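Local coordinates for beta-galactosidase (Marinomonas sp. ef1, PDB 6Y2K), which hydrolyses terminal non-reducing beta-D-galactose residues of beta-galactosides as a cold-active glycoside hydrolase of family GH42 and assembles as a hexamer, at residues 335-347 against 613-625. Numbering follows the deposited sequence. Where two conformers were deposited one is given.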
loop_
_atom_site.group_PDB
_atom_site.type_symbol
_atom_site.label_atom_id
_atom_site.label_comp_id
_atom_site.label_asym_id
_atom_site.label_seq_id
_atom_site.Cartn_x
_atom_site.Cartn_y
_atom_site.Cartn_z
ATOM N N ARG A 335 -24.642 9.299 29.426
ATOM C CA ARG A 335 -24.997 8.235 30.381
ATOM C C ARG A 335 -23.802 7.321 30.655
ATOM O O ARG A 335 -23.518 7.000 31.808
ATOM C CB ARG A 335 -26.182 7.421 29.858
ATOM C CG ARG A 335 -26.410 6.085 30.551
ATOM C CD ARG A 335 -27.772 5.527 30.179
ATOM N NE ARG A 335 -28.005 4.230 30.810
ATOM C CZ ARG A 335 -27.660 3.049 30.298
ATOM N NH1 ARG A 335 -27.022 2.946 29.133
ATOM N NH2 ARG A 335 -27.943 1.946 30.981
ATOM N N LEU A 336 -23.121 6.919 29.580
ATOM C CA LEU A 336 -21.947 6.051 29.665
ATOM C C LEU A 336 -20.901 6.649 30.603
ATOM O O LEU A 336 -20.433 5.979 31.519
ATOM C CB LEU A 336 -21.346 5.821 28.265
ATOM C CG LEU A 336 -20.362 4.676 28.005
ATOM C CD1 LEU A 336 -19.916 4.754 26.556
ATOM C CD2 LEU A 336 -19.137 4.673 28.901
ATOM N N TRP A 337 -20.543 7.912 30.359
ATOM C CA TRP A 337 -19.494 8.581 31.138
ATOM C C TRP A 337 -19.890 8.771 32.593
ATOM O O TRP A 337 -19.039 8.708 33.483
ATOM C CB TRP A 337 -19.129 9.949 30.524
ATOM C CG TRP A 337 -18.628 9.900 29.106
ATOM C CD1 TRP A 337 -17.832 8.939 28.546
ATOM C CD2 TRP A 337 -18.857 10.878 28.084
ATOM N NE1 TRP A 337 -17.566 9.246 27.231
ATOM C CE2 TRP A 337 -18.185 10.430 26.920
ATOM C CE3 TRP A 337 -19.581 12.086 28.032
ATOM C CZ2 TRP A 337 -18.204 11.150 25.715
ATOM C CZ3 TRP A 337 -19.602 12.800 26.835
ATOM C CH2 TRP A 337 -18.909 12.328 25.690
ATOM N N THR A 338 -21.180 9.010 32.828
ATOM C CA THR A 338 -21.703 9.206 34.181
ATOM C C THR A 338 -21.601 7.920 34.997
ATOM O O THR A 338 -21.031 7.934 36.095
ATOM C CB THR A 338 -23.151 9.743 34.151
ATOM O OG1 THR A 338 -23.212 10.921 33.338
ATOM C CG2 THR A 338 -23.654 10.095 35.558
ATOM N N TRP A 339 -22.139 6.813 34.470
ATOM C CA TRP A 339 -22.002 5.507 35.140
ATOM C C TRP A 339 -20.553 5.103 35.307
ATOM O O TRP A 339 -20.188 4.520 36.322
ATOM C CB TRP A 339 -22.763 4.396 34.413
ATOM C CG TRP A 339 -24.186 4.333 34.818
ATOM C CD1 TRP A 339 -25.271 4.586 34.045
ATOM C CD2 TRP A 339 -24.678 4.031 36.123
ATOM N NE1 TRP A 339 -26.426 4.440 34.782
ATOM C CE2 TRP A 339 -26.086 4.107 36.068
ATOM C CE3 TRP A 339 -24.067 3.697 37.335
ATOM C CZ2 TRP A 339 -26.892 3.857 37.180
ATOM C CZ3 TRP A 339 -24.875 3.453 38.450
ATOM C CH2 TRP A 339 -26.270 3.524 38.357
ATOM N N GLU A 340 -19.733 5.415 34.304
ATOM C CA GLU A 340 -18.293 5.170 34.377
ATOM C C GLU A 340 -17.735 5.798 35.648
ATOM O O GLU A 340 -17.110 5.105 36.460
ATOM C CB GLU A 340 -17.602 5.727 33.115
ATOM C CG GLU A 340 -16.088 5.664 33.069
ATOM C CD GLU A 340 -15.541 6.681 32.076
ATOM O OE1 GLU A 340 -15.275 7.822 32.509
ATOM O OE2 GLU A 340 -15.415 6.355 30.872
ATOM N N ALA A 341 -17.979 7.095 35.834
ATOM C CA ALA A 341 -17.482 7.799 37.031
ATOM C C ALA A 341 -17.990 7.148 38.328
ATOM O O ALA A 341 -17.205 6.932 39.266
ATOM C CB ALA A 341 -17.843 9.271 36.991
ATOM N N PHE A 342 -19.276 6.794 38.363
ATOM C CA PHE A 342 -19.856 6.101 39.542
ATOM C C PHE A 342 -19.175 4.762 39.831
ATOM O O PHE A 342 -18.935 4.442 40.994
ATOM C CB PHE A 342 -21.361 5.871 39.381
ATOM C CG PHE A 342 -22.203 7.135 39.389
ATOM C CD1 PHE A 342 -21.779 8.315 40.010
ATOM C CD2 PHE A 342 -23.456 7.115 38.806
ATOM C CE1 PHE A 342 -22.579 9.450 39.998
ATOM C CE2 PHE A 342 -24.272 8.238 38.819
ATOM C CZ PHE A 342 -23.831 9.409 39.408
ATOM N N SER A 343 -18.832 4.004 38.788
ATOM C CA SER A 343 -18.111 2.725 38.966
ATOM C C SER A 343 -16.723 2.873 39.614
ATOM O O SER A 343 -16.243 1.932 40.255
ATOM C CB SER A 343 -18.010 1.946 37.643
ATOM O OG SER A 343 -16.988 2.456 36.785
ATOM N N HIS A 344 -16.089 4.039 39.443
ATOM C CA HIS A 344 -14.812 4.361 40.095
ATOM C C HIS A 344 -14.988 5.058 41.463
ATOM O O HIS A 344 -14.004 5.533 42.045
ATOM C CB HIS A 344 -13.934 5.225 39.159
ATOM C CG HIS A 344 -13.429 4.494 37.949
ATOM N ND1 HIS A 344 -12.154 3.974 37.874
ATOM C CD2 HIS A 344 -14.029 4.189 36.771
ATOM C CE1 HIS A 344 -11.993 3.376 36.704
ATOM N NE2 HIS A 344 -13.115 3.493 36.014
ATOM N N GLY A 345 -16.221 5.116 41.982
ATOM C CA GLY A 345 -16.489 5.664 43.317
ATOM C C GLY A 345 -16.822 7.143 43.376
ATOM O O GLY A 345 -16.846 7.723 44.460
ATOM N N ALA A 346 -17.085 7.773 42.229
ATOM C CA ALA A 346 -17.437 9.183 42.228
ATOM C C ALA A 346 -18.709 9.383 43.045
ATOM O O ALA A 346 -19.699 8.683 42.819
ATOM C CB ALA A 346 -17.644 9.691 40.812
ATOM N N GLU A 347 -18.657 10.307 44.008
ATOM C CA GLU A 347 -19.831 10.675 44.812
ATOM C C GLU A 347 -20.808 11.483 43.977
ATOM O O GLU A 347 -22.029 11.353 44.127
ATOM C CB GLU A 347 -19.423 11.536 46.013
ATOM C CG GLU A 347 -18.454 10.887 46.994
ATOM C CD GLU A 347 -18.114 11.793 48.179
ATOM O OE1 GLU A 347 -18.479 12.995 48.185
ATOM O OE2 GLU A 347 -17.447 11.299 49.116
ATOM N N ARG A 613 -15.689 -2.806 36.041
ATOM C CA ARG A 613 -15.176 -2.418 37.354
ATOM C C ARG A 613 -16.187 -2.834 38.424
ATOM O O ARG A 613 -17.388 -2.891 38.148
ATOM C CB ARG A 613 -14.888 -0.908 37.416
ATOM C CG ARG A 613 -13.960 -0.544 38.557
ATOM C CD ARG A 613 -13.509 0.911 38.562
ATOM N NE ARG A 613 -12.379 1.052 39.470
ATOM C CZ ARG A 613 -12.445 1.063 40.803
ATOM N NH1 ARG A 613 -11.314 1.144 41.505
ATOM N NH2 ARG A 613 -13.614 0.995 41.452
ATOM N N GLU A 614 -15.687 -3.144 39.620
ATOM C CA GLU A 614 -16.528 -3.565 40.744
ATOM C C GLU A 614 -16.552 -2.545 41.874
ATOM O O GLU A 614 -15.544 -1.905 42.161
ATOM C CB GLU A 614 -16.026 -4.887 41.315
ATOM C CG GLU A 614 -16.007 -6.017 40.301
ATOM C CD GLU A 614 -15.711 -7.376 40.919
ATOM O OE1 GLU A 614 -15.847 -8.379 40.191
ATOM O OE2 GLU A 614 -15.356 -7.451 42.124
ATOM N N ARG A 615 -17.716 -2.416 42.508
ATOM C CA ARG A 615 -17.860 -1.755 43.807
ATOM C C ARG A 615 -18.612 -2.699 44.742
ATOM O O ARG A 615 -19.831 -2.855 44.629
ATOM C CB ARG A 615 -18.612 -0.433 43.664
ATOM C CG ARG A 615 -17.802 0.630 42.936
ATOM C CD ARG A 615 -18.463 1.999 42.970
ATOM N NE ARG A 615 -18.562 2.536 44.331
ATOM C CZ ARG A 615 -19.229 3.638 44.675
ATOM N NH1 ARG A 615 -19.877 4.368 43.770
ATOM N NH2 ARG A 615 -19.242 4.020 45.948
ATOM N N GLY A 616 -17.872 -3.345 45.640
ATOM C CA GLY A 616 -18.421 -4.388 46.506
ATOM C C GLY A 616 -19.063 -5.502 45.696
ATOM O O GLY A 616 -18.397 -6.160 44.899
ATOM N N ASN A 617 -20.374 -5.653 45.870
ATOM C CA ASN A 617 -21.184 -6.675 45.203
ATOM C C ASN A 617 -21.783 -6.217 43.862
ATOM O O ASN A 617 -22.542 -6.958 43.240
ATOM C CB ASN A 617 -22.295 -7.200 46.154
ATOM C CG ASN A 617 -23.428 -6.196 46.394
ATOM O OD1 ASN A 617 -24.597 -6.517 46.188
ATOM N ND2 ASN A 617 -23.093 -4.996 46.852
ATOM N N VAL A 618 -21.458 -4.998 43.415
ATOM C CA VAL A 618 -21.988 -4.461 42.145
ATOM C C VAL A 618 -20.903 -4.538 41.055
ATOM O O VAL A 618 -19.743 -4.186 41.312
ATOM C CB VAL A 618 -22.491 -3.009 42.305
ATOM C CG1 VAL A 618 -23.105 -2.488 41.005
ATOM C CG2 VAL A 618 -23.500 -2.921 43.443
ATOM N N ILE A 619 -21.294 -5.029 39.872
ATOM C CA ILE A 619 -20.413 -5.142 38.704
ATOM C C ILE A 619 -20.912 -4.161 37.650
ATOM O O ILE A 619 -22.080 -4.226 37.258
ATOM C CB ILE A 619 -20.436 -6.557 38.069
ATOM C CG1 ILE A 619 -20.342 -7.672 39.114
ATOM C CG2 ILE A 619 -19.295 -6.713 37.075
ATOM C CD1 ILE A 619 -18.956 -7.857 39.679
ATOM N N PHE A 620 -20.044 -3.260 37.189
ATOM C CA PHE A 620 -20.406 -2.284 36.151
ATOM C C PHE A 620 -19.702 -2.699 34.867
ATOM O O PHE A 620 -18.496 -2.885 34.878
ATOM C CB PHE A 620 -19.962 -0.863 36.536
ATOM C CG PHE A 620 -20.504 -0.368 37.867
ATOM C CD1 PHE A 620 -19.905 -0.739 39.063
ATOM C CD2 PHE A 620 -21.592 0.503 37.915
ATOM C CE1 PHE A 620 -20.392 -0.276 40.286
ATOM C CE2 PHE A 620 -22.079 0.973 39.130
ATOM C CZ PHE A 620 -21.481 0.581 40.321
ATOM N N ALA A 621 -20.445 -2.849 33.771
ATOM C CA ALA A 621 -19.855 -3.191 32.477
ATOM C C ALA A 621 -20.168 -2.103 31.464
ATOM O O ALA A 621 -21.268 -1.563 31.469
ATOM C CB ALA A 621 -20.381 -4.523 31.988
ATOM N N PHE A 622 -19.192 -1.826 30.592
ATOM C CA PHE A 622 -19.213 -0.721 29.627
ATOM C C PHE A 622 -18.756 -1.184 28.248
ATOM O O PHE A 622 -17.824 -1.976 28.134
ATOM C CB PHE A 622 -18.271 0.398 30.098
ATOM C CG PHE A 622 -18.581 0.886 31.478
ATOM C CD1 PHE A 622 -19.564 1.840 31.678
ATOM C CD2 PHE A 622 -17.924 0.350 32.584
ATOM C CE1 PHE A 622 -19.878 2.267 32.958
ATOM C CE2 PHE A 622 -18.234 0.775 33.860
ATOM C CZ PHE A 622 -19.208 1.737 34.046
ATOM N N ASN A 623 -19.400 -0.677 27.200
ATOM C CA ASN A 623 -19.003 -0.984 25.828
ATOM C C ASN A 623 -18.741 0.328 25.099
ATOM O O ASN A 623 -19.676 1.035 24.741
ATOM C CB ASN A 623 -20.094 -1.797 25.120
ATOM C CG ASN A 623 -19.714 -2.212 23.701
ATOM O OD1 ASN A 623 -18.591 -1.994 23.240
ATOM N ND2 ASN A 623 -20.664 -2.829 23.004
ATOM N N TYR A 624 -17.459 0.624 24.884
ATOM C CA TYR A 624 -17.011 1.800 24.140
ATOM C C TYR A 624 -16.899 1.565 22.619
ATOM O O TYR A 624 -16.609 2.503 21.884
ATOM C CB TYR A 624 -15.648 2.285 24.685
ATOM C CG TYR A 624 -15.672 2.755 26.133
ATOM C CD1 TYR A 624 -15.598 1.841 27.184
ATOM C CD2 TYR A 624 -15.757 4.110 26.451
ATOM C CE1 TYR A 624 -15.620 2.257 28.502
ATOM C CE2 TYR A 624 -15.778 4.539 27.774
ATOM C CZ TYR A 624 -15.712 3.603 28.798
ATOM O OH TYR A 624 -15.746 3.987 30.119
ATOM N N SER A 625 -17.110 0.328 22.153
ATOM C CA SER A 625 -17.053 -0.001 20.726
ATOM C C SER A 625 -18.351 0.411 20.029
ATOM O O SER A 625 -19.316 0.803 20.692
ATOM C CB SER A 625 -16.812 -1.507 20.522
ATOM O OG SER A 625 -17.997 -2.274 20.707
HETATM O O HOH W 1 -21.001 7.038 44.464
#
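Extended from CG to NE, with CG anti to its backbone N (chi1 -161°), Arg613 reaches the end of helix 335-343, while a bend at chi3 (64°) folds the guanidinium of Arg615 back onto Gly345. Here a helix of the TIM barrel, the one leading into its eighth strand, packs on the C-terminal antiparallel sheet through the hairpin of strands 613-615 and 618-623. The helix closes in a Schellman motif with Gly345 at C-prime, and both arginines bond its last carbonyls. Arg615 NH1 donates to Phe342 O (2.9 Å), meeting it from the face opposite Gly345 N, and a water links NH1 to Ala346 O. A leucine in place of Arg615 would probably cost Phe342 O its side-chain donor and break this water bridge. Arg613 NH2 uses an in-plane lone pair of Ser343 O (3.0 Å) and also bonds Ser408 O; its CD sits over the His344 ring, 3.4 Å from the centroid, while His344 ND1 is held by Asp300. Further along, Ser343 CB lies over one Phe620 face and Trp339 CZ3 meets that ring's edge at CE2 (3.8 Å). Phe622 lays CE1 and CZ against the Glu340 backbone, and Leu336 CD2 touches Tyr624 CE2 (3.5 Å). The carboxylate of Glu340, nearly coplanar with the tyrosine ring, bonds His299 through OE1, and its OE2 accepts a hydrogen bond from Tyr624 OH on its anti lone pair, at 2.5 Å.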